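Local coordinates for protein serine repeat antigen 5 (Plasmodium falciparum, PDB 6X44) that belongs to the papain family of cysteine proteases and, as a pseudo-zymogen of the malaria parasite, probably lacks ordinary protease activity, at residues N53-L58 with A105-N110. Residues are numbered along the deposited sequence; the frame is centred on the assembly and turned at random.
Sequences NYCSLL and AVCLKN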
# COMPACT_ATOMS: atom_id res chain seq x y z
N ASN A 53 14.73 -18.87 -16.14
CA ASN A 53 13.41 -19.36 -16.49
C ASN A 53 12.35 -18.85 -15.52
O ASN A 53 11.19 -18.62 -15.90
CB ASN A 53 13.41 -20.87 -16.51
CG ASN A 53 12.04 -21.42 -16.74
OD1 ASN A 53 11.51 -21.35 -17.85
ND2 ASN A 53 11.43 -21.93 -15.69
N TYR A 54 12.72 -18.72 -14.25
CA TYR A 54 11.82 -18.10 -13.29
C TYR A 54 11.38 -16.72 -13.76
O TYR A 54 10.17 -16.41 -13.83
CB TYR A 54 12.49 -17.99 -11.94
CG TYR A 54 11.59 -17.29 -10.99
CD1 TYR A 54 10.28 -17.73 -10.85
CD2 TYR A 54 12.00 -16.18 -10.27
CE1 TYR A 54 9.40 -17.11 -10.00
CE2 TYR A 54 11.11 -15.53 -9.40
CZ TYR A 54 9.81 -16.01 -9.29
OH TYR A 54 8.87 -15.42 -8.46
N CYS A 55 12.35 -15.88 -14.11
CA CYS A 55 12.02 -14.52 -14.52
C CYS A 55 11.29 -14.52 -15.85
O CYS A 55 10.47 -13.63 -16.10
CB CYS A 55 13.29 -13.67 -14.56
SG CYS A 55 13.81 -13.35 -12.85
N SER A 56 11.54 -15.51 -16.70
CA SER A 56 10.81 -15.59 -17.96
C SER A 56 9.35 -15.93 -17.71
O SER A 56 8.46 -15.38 -18.37
CB SER A 56 11.47 -16.61 -18.88
OG SER A 56 10.66 -16.84 -20.02
N LEU A 57 9.08 -16.80 -16.74
CA LEU A 57 7.72 -17.02 -16.27
C LEU A 57 7.10 -15.71 -15.80
O LEU A 57 6.19 -15.20 -16.46
CB LEU A 57 7.68 -18.02 -15.10
CG LEU A 57 7.58 -19.50 -15.45
CD1 LEU A 57 7.69 -20.34 -14.20
CD2 LEU A 57 6.28 -19.79 -16.19
N LEU A 58 7.59 -15.18 -14.66
CA LEU A 58 7.06 -13.97 -14.05
C LEU A 58 6.75 -12.90 -15.08
O LEU A 58 5.73 -12.23 -14.96
CB LEU A 58 8.02 -13.38 -13.03
CG LEU A 58 7.85 -13.85 -11.60
CD1 LEU A 58 8.95 -13.24 -10.74
CD2 LEU A 58 6.49 -13.47 -11.05
N ALA A 105 9.70 -7.51 -9.10
CA ALA A 105 10.86 -6.67 -8.93
C ALA A 105 12.16 -7.48 -8.82
O ALA A 105 13.23 -6.95 -9.14
CB ALA A 105 10.70 -5.81 -7.68
N VAL A 106 12.09 -8.74 -8.37
CA VAL A 106 13.32 -9.53 -8.19
C VAL A 106 13.99 -9.85 -9.52
O VAL A 106 15.16 -10.24 -9.54
CB VAL A 106 13.09 -10.86 -7.45
CG1 VAL A 106 12.47 -10.65 -6.09
CG2 VAL A 106 12.23 -11.78 -8.26
N CYS A 107 13.29 -9.72 -10.64
CA CYS A 107 13.90 -9.94 -11.95
C CYS A 107 14.51 -8.68 -12.54
O CYS A 107 15.10 -8.75 -13.63
CB CYS A 107 12.86 -10.53 -12.91
SG CYS A 107 12.26 -12.12 -12.27
N LEU A 108 14.44 -7.55 -11.84
CA LEU A 108 14.92 -6.29 -12.40
C LEU A 108 16.44 -6.22 -12.37
O LEU A 108 17.07 -6.59 -11.38
CB LEU A 108 14.37 -5.10 -11.62
CG LEU A 108 12.89 -4.84 -11.83
CD1 LEU A 108 12.43 -3.79 -10.88
CD2 LEU A 108 12.65 -4.41 -13.26
N LYS A 109 17.03 -5.71 -13.44
CA LYS A 109 18.45 -5.40 -13.36
C LYS A 109 18.72 -4.42 -12.22
O LYS A 109 19.67 -4.59 -11.46
CB LYS A 109 18.97 -4.84 -14.68
CG LYS A 109 20.51 -4.64 -14.64
CD LYS A 109 21.14 -4.35 -16.02
CE LYS A 109 21.19 -5.60 -16.88
NZ LYS A 109 22.19 -6.58 -16.29
N ASN A 110 17.90 -3.39 -12.09
CA ASN A 110 18.01 -2.45 -10.98
C ASN A 110 16.68 -2.39 -10.25
O ASN A 110 15.71 -1.80 -10.75
CB ASN A 110 18.40 -1.07 -11.50
CG ASN A 110 18.50 -0.07 -10.42
OD1 ASN A 110 18.36 -0.37 -9.21
ND2 ASN A 110 18.79 1.14 -10.82
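Cys107 is joined to Cys55 in a disulfide, its SG bonded to SG of Cys55 at 2.1 Å. The same sulfur of Cys107 approaches the Tyr54 ring obliquely in a sulfur-aromatic contact, 5.2 Å from the ring centroid and 43° off the normal. With each SG anti to its own carbonyl carbon and beside its own backbone N, the two sulfurs meet between the segments, and the disulfide turns through a chi3 of -84°, near the right angle that disulfides prefer. The crosslink brings the CA atoms of Cys55 and Cys107 to 5.6 Å. Around it the contact is wholly apolar, with no hydrogen bond between the segments. Leu58, one helical turn on from Tyr54, sets CD1 3.8 Å from SG of Cys107. In what is probably the prodomain, a mainly helical part of the chain, the disulfide staples the middle of helix 45-61 to a short 3-10 turn that follows helix 94-100, joining elements some fifty residues apart in sequence. Val106, in that turn, brings CG2 to the edge of the Tyr54 ring, 4.1 Å from CE2 and near the ring plane. Leu14 and Ile18 of helix 4-25 also touch Tyr54, while Leu82 and Leu85 of helix 75-87 pack on Val106. Asn81 of that helix hydrogen-bonds through ND2 to the carbonyl oxygens of Val106 and Leu108, tying down the backbone on either side of Cys107.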